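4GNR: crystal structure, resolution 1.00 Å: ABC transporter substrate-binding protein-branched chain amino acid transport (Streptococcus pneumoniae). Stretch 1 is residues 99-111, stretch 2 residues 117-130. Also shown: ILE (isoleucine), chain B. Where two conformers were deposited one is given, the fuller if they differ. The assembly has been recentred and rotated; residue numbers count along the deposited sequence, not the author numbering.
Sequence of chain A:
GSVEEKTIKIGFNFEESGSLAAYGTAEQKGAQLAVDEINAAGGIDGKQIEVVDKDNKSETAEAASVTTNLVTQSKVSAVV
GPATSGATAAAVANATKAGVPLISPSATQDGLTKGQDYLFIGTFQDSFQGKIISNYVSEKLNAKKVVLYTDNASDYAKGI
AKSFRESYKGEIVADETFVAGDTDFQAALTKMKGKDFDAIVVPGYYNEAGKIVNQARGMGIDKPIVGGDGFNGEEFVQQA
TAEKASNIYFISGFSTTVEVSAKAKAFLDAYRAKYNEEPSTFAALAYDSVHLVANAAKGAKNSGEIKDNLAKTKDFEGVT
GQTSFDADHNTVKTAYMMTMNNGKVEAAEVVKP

Stretch 1 99-111: GVPLISPSATQDG
Stretch 2 117-130: DYLFIGTFQDSFQG

Two parallel strands, Leu102–Ser104 and Leu119–Ile121, lie side by side with axes 4.7 Å apart at closest approach and N-to-C directions 22° apart; each continues into a loop, and the second loop leads into a helix at Asp126. The register pairs Leu102 with Leu119, Ile103 with Phe120 and Ser104 with Ile121, at CA–CA distances of 5.1, 4.5 and 5.1 Å. All six residues have extended backbones, with phi from -129° to -93° and psi from 120° to 144°.

The backbone ladder alternates strictly: Leu102 N donates to Tyr118 O (2.9 Å), Phe120 N to Leu102 O (2.9 Å), Ser104 N to Phe120 O (3.0 Å) and Gly122 N to Ser104 O (2.9 Å). The same carbonyls also receive CA-H contacts, as in Ile103 CA to Phe120 O (3.3 Å) and Leu119 CA to Leu102 O (3.4 Å).

Leu102 (chi1 t) and Leu119 (t, p) share one face of the sheet with Ser104 and Ile121 (m, m); Leu102 CD2 meets Leu119 CD1 at 3.6 Å, and Ser104 CB lies 3.8 Å from Ile121 CD1. On the other face, Ile103 CG1 (t, t) packs against Phe120 CB at 4.0 Å, while Pro101 CB lies 4.1 Å from Phe120 CE1 (Phe120 chi1 m).

Before the strands, Gly99 leaves a helix through a Schellman motif with phi/psi 65/36, and its CA sits over one face of the Tyr118 ring (chi1 m), 3.9 Å from the centroid. A water bridges the ends of this contact, donating to Gly99 O at 2.8 Å and lying 2.8 Å from Tyr118 OH.

Beyond Ser104 the chain turns. Ser104 OG (chi1 t) accepts from Ala107 N at 3.0 Å and Ser106 N at 3.3 Å. Across the gap, a second water donates to Ser106 O (3.0 Å) and accepts from Thr123 OG1 (2.9 Å); a third donates to Ala107 O and Gln109 O (2.8 Å each) and accepts from Gln125 NE2 (3.0 Å). Gly122 fits closely here: an ideal CB would lie 3.0 Å from Pro105 O.

Thr108 (chi1 p) joins the helix start to the bound isoleucine. Its O accepts from Asp126 N (2.9 Å), its OG1 donates to Asp126 OD1 (2.6 Å), and the same OG1 accepts from the ligand N (2.8 Å). Thr108 N donates to ligand OXT (2.9 Å), and Ser106 O accepts from ligand N (3.0 Å), so both charged ends of the amino acid are held by this loop, consistent with a branched-chain amino acid binding protein.

Gln125 occupies the N-cap position. Asp110 (chi1 m) reaches the first turn of the helix, where its OD2 accepts from Ser127 N at 2.8 Å and its OD1 from Ser127 OG (chi1 p) at 2.6 Å; the carboxylate thus satisfies a backbone and a side-chain donor of one residue. Phe124 O, by contrast, is buried without a hydrogen-bond partner, approached by Thr108 CG2 at 3.1 Å and Thr108 CA at 3.4 Å.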

# COMPACT_ATOMS: atom_id res chain seq x y z
N GLY A 99 7.45 23.90 -0.39
CA GLY A 99 6.70 23.95 -1.65
C GLY A 99 7.06 22.83 -2.62
O GLY A 99 7.07 23.03 -3.85
N VAL A 100 7.34 21.64 -2.07
CA VAL A 100 7.72 20.47 -2.86
C VAL A 100 6.59 19.43 -2.80
O VAL A 100 6.20 19.02 -1.72
CB VAL A 100 9.05 19.88 -2.32
CG1 VAL A 100 9.37 18.57 -3.04
CG2 VAL A 100 10.18 20.88 -2.48
N PRO A 101 6.09 18.98 -3.96
CA PRO A 101 5.05 17.96 -3.91
C PRO A 101 5.62 16.61 -3.46
O PRO A 101 6.71 16.20 -3.85
CB PRO A 101 4.55 17.90 -5.37
CG PRO A 101 5.76 18.31 -6.19
CD PRO A 101 6.47 19.35 -5.34
N LEU A 102 4.80 15.91 -2.69
CA LEU A 102 5.10 14.59 -2.18
C LEU A 102 3.96 13.68 -2.59
O LEU A 102 2.78 14.00 -2.36
CB LEU A 102 5.28 14.64 -0.66
CG LEU A 102 5.72 13.32 0.02
CD1 LEU A 102 6.58 13.60 1.25
CD2 LEU A 102 4.56 12.42 0.36
N ILE A 103 4.31 12.55 -3.23
CA ILE A 103 3.32 11.57 -3.62
C ILE A 103 3.59 10.28 -2.87
O ILE A 103 4.68 9.70 -2.96
CB ILE A 103 3.24 11.34 -5.16
CG1 ILE A 103 2.16 10.32 -5.50
CG2 ILE A 103 4.59 10.97 -5.78
CD1 ILE A 103 1.76 10.33 -6.97
N SER A 104 2.60 9.84 -2.08
CA SER A 104 2.66 8.50 -1.49
C SER A 104 1.93 7.55 -2.43
O SER A 104 0.74 7.76 -2.72
CB SER A 104 1.97 8.40 -0.13
OG SER A 104 1.91 7.03 0.24
N PRO A 105 2.61 6.51 -2.92
CA PRO A 105 1.90 5.58 -3.80
C PRO A 105 0.76 4.82 -3.12
O PRO A 105 -0.17 4.39 -3.80
CB PRO A 105 3.02 4.57 -4.19
CG PRO A 105 4.32 5.35 -4.03
CD PRO A 105 4.04 6.21 -2.80
N SER A 106 0.84 4.70 -1.79
CA SER A 106 0.08 3.66 -1.09
C SER A 106 -0.51 3.99 0.26
O SER A 106 -1.10 3.10 0.87
CB SER A 106 1.05 2.45 -0.92
OG SER A 106 2.28 2.89 -0.33
N ALA A 107 -0.40 5.23 0.73
CA ALA A 107 -0.96 5.59 2.07
C ALA A 107 -2.48 5.72 1.92
O ALA A 107 -2.97 6.62 1.25
CB ALA A 107 -0.34 6.87 2.57
N THR A 108 -3.21 4.84 2.60
CA THR A 108 -4.66 4.71 2.47
C THR A 108 -5.48 5.43 3.52
O THR A 108 -6.72 5.40 3.46
CB THR A 108 -5.03 3.20 2.47
OG1 THR A 108 -4.49 2.60 3.65
CG2 THR A 108 -4.50 2.47 1.23
N GLN A 109 -4.87 6.11 4.47
CA GLN A 109 -5.64 6.78 5.53
C GLN A 109 -6.67 7.74 4.98
O GLN A 109 -6.37 8.58 4.14
CB GLN A 109 -4.68 7.51 6.48
CG GLN A 109 -5.32 8.36 7.57
CD GLN A 109 -4.26 9.03 8.45
OE1 GLN A 109 -3.35 8.36 8.94
NE2 GLN A 109 -4.40 10.36 8.69
N ASP A 110 -7.93 7.61 5.39
CA ASP A 110 -8.90 8.57 4.87
C ASP A 110 -8.55 9.95 5.37
O ASP A 110 -8.02 10.15 6.46
CB ASP A 110 -10.35 8.28 5.26
CG ASP A 110 -10.90 7.05 4.60
OD1 ASP A 110 -11.76 7.24 3.70
OD2 ASP A 110 -10.44 5.93 4.89
N GLY A 111 -8.89 10.88 4.50
CA GLY A 111 -8.72 12.32 4.71
C GLY A 111 -7.32 12.85 4.72
O GLY A 111 -7.12 14.04 4.97
N ASP A 117 -2.17 21.03 -0.35
CA ASP A 117 -1.89 21.35 -1.72
C ASP A 117 -0.63 20.64 -2.26
O ASP A 117 -0.48 20.54 -3.48
CB ASP A 117 -1.81 22.86 -1.88
CG ASP A 117 -2.08 23.31 -3.28
OD1 ASP A 117 -2.96 22.71 -3.93
OD2 ASP A 117 -1.46 24.29 -3.70
N TYR A 118 0.24 20.13 -1.38
CA TYR A 118 1.46 19.46 -1.81
C TYR A 118 1.46 17.95 -1.60
O TYR A 118 2.51 17.34 -1.77
CB TYR A 118 2.70 20.12 -1.17
CG TYR A 118 2.93 21.50 -1.78
CD1 TYR A 118 3.69 21.63 -2.93
CD2 TYR A 118 2.34 22.64 -1.26
CE1 TYR A 118 3.87 22.84 -3.54
CE2 TYR A 118 2.53 23.90 -1.87
CZ TYR A 118 3.29 23.97 -3.02
OH TYR A 118 3.48 25.18 -3.64
N LEU A 119 0.34 17.35 -1.25
CA LEU A 119 0.27 15.90 -1.09
C LEU A 119 -0.62 15.28 -2.17
O LEU A 119 -1.70 15.78 -2.47
CB LEU A 119 -0.31 15.51 0.27
CG LEU A 119 -0.31 14.00 0.59
CD1 LEU A 119 1.09 13.43 0.65
CD2 LEU A 119 -1.03 13.76 1.91
N PHE A 120 -0.13 14.15 -2.71
CA PHE A 120 -0.87 13.34 -3.67
C PHE A 120 -0.85 11.90 -3.17
O PHE A 120 0.16 11.45 -2.63
CB PHE A 120 -0.26 13.43 -5.07
CG PHE A 120 -0.32 14.82 -5.62
CD1 PHE A 120 0.62 15.78 -5.25
CD2 PHE A 120 -1.36 15.21 -6.44
CE1 PHE A 120 0.52 17.09 -5.68
CE2 PHE A 120 -1.46 16.52 -6.89
CZ PHE A 120 -0.51 17.46 -6.51
N ILE A 121 -1.94 11.18 -3.39
CA ILE A 121 -2.07 9.78 -2.95
C ILE A 121 -2.42 8.93 -4.16
O ILE A 121 -3.40 9.19 -4.85
CB ILE A 121 -3.13 9.63 -1.84
CG1 ILE A 121 -2.73 10.41 -0.59
CG2 ILE A 121 -3.39 8.17 -1.54
CD1 ILE A 121 -1.54 9.89 0.09
N GLY A 122 -1.64 7.88 -4.40
CA GLY A 122 -1.85 7.04 -5.58
C GLY A 122 -2.85 5.91 -5.48
O GLY A 122 -3.10 5.25 -6.47
N THR A 123 -3.42 5.72 -4.30
CA THR A 123 -4.24 4.55 -4.00
C THR A 123 -5.62 4.88 -3.43
O THR A 123 -6.03 6.05 -3.32
CB THR A 123 -3.41 3.64 -3.02
OG1 THR A 123 -4.02 2.35 -2.93
CG2 THR A 123 -3.28 4.28 -1.66
N PHE A 124 -6.37 3.83 -3.11
CA PHE A 124 -7.67 3.92 -2.48
C PHE A 124 -7.53 4.20 -0.97
O PHE A 124 -6.42 4.32 -0.44
CB PHE A 124 -8.50 2.66 -2.81
CG PHE A 124 -7.74 1.35 -2.65
CD1 PHE A 124 -7.54 0.52 -3.73
CD2 PHE A 124 -7.19 0.97 -1.42
CE1 PHE A 124 -6.83 -0.68 -3.60
CE2 PHE A 124 -6.45 -0.21 -1.30
CZ PHE A 124 -6.26 -1.02 -2.39
N GLN A 125 -8.66 4.30 -0.27
CA GLN A 125 -8.69 4.64 1.16
C GLN A 125 -9.22 3.52 2.04
O GLN A 125 -9.86 2.55 1.57
CB GLN A 125 -9.44 5.96 1.43
CG GLN A 125 -8.65 7.24 1.10
CD GLN A 125 -8.29 7.37 -0.36
OE1 GLN A 125 -9.16 7.35 -1.23
NE2 GLN A 125 -7.02 7.55 -0.64
N ASP A 126 -8.99 3.67 3.35
CA ASP A 126 -9.39 2.64 4.32
C ASP A 126 -10.89 2.46 4.44
O ASP A 126 -11.33 1.32 4.65
CB ASP A 126 -8.75 2.94 5.67
CG ASP A 126 -7.23 2.82 5.61
OD1 ASP A 126 -6.73 2.04 4.79
OD2 ASP A 126 -6.57 3.52 6.40
N SER A 127 -11.67 3.52 4.30
CA SER A 127 -13.12 3.37 4.36
C SER A 127 -13.59 2.40 3.25
O SER A 127 -14.35 1.46 3.49
CB SER A 127 -13.78 4.73 4.23
OG SER A 127 -13.36 5.35 3.04
N PHE A 128 -13.07 2.64 2.06
CA PHE A 128 -13.32 1.82 0.85
C PHE A 128 -12.91 0.37 1.16
O PHE A 128 -13.67 -0.56 0.86
CB PHE A 128 -12.51 2.48 -0.28
CG PHE A 128 -12.31 1.71 -1.57
CD1 PHE A 128 -13.00 2.03 -2.72
CD2 PHE A 128 -11.30 0.78 -1.67
CE1 PHE A 128 -12.71 1.39 -3.92
CE2 PHE A 128 -11.01 0.16 -2.86
CZ PHE A 128 -11.72 0.48 -3.99
N GLN A 129 -11.73 0.16 1.76
CA GLN A 129 -11.30 -1.20 2.08
C GLN A 129 -12.26 -1.91 3.05
O GLN A 129 -12.61 -3.07 2.86
CB GLN A 129 -9.89 -1.24 2.66
CG GLN A 129 -8.82 -0.75 1.70
CD GLN A 129 -7.44 -1.22 2.12
OE1 GLN A 129 -7.10 -2.39 1.96
NE2 GLN A 129 -6.63 -0.30 2.63
N GLY A 130 -12.66 -1.21 4.10
CA GLY A 130 -13.56 -1.83 5.09
C GLY A 130 -14.90 -2.23 4.51
O GLY A 130 -15.47 -3.27 4.87
N ILE B . -2.07 1.24 3.01
CA ILE B . -1.14 1.04 4.16
C ILE B . -0.90 2.37 4.85
O ILE B . -0.16 2.39 5.86
CB ILE B . 0.12 0.19 3.79
CG1 ILE B . 0.76 0.69 2.51
CG2 ILE B . -0.14 -1.40 3.62
CD1 ILE B . 2.03 -0.05 2.17
OXT ILE B . -1.49 3.37 4.40
O HOH W 1 6.12 25.48 -4.67
O HOH W 2 -2.27 1.07 -1.07
O HOH W 3 -5.21 8.23 1.66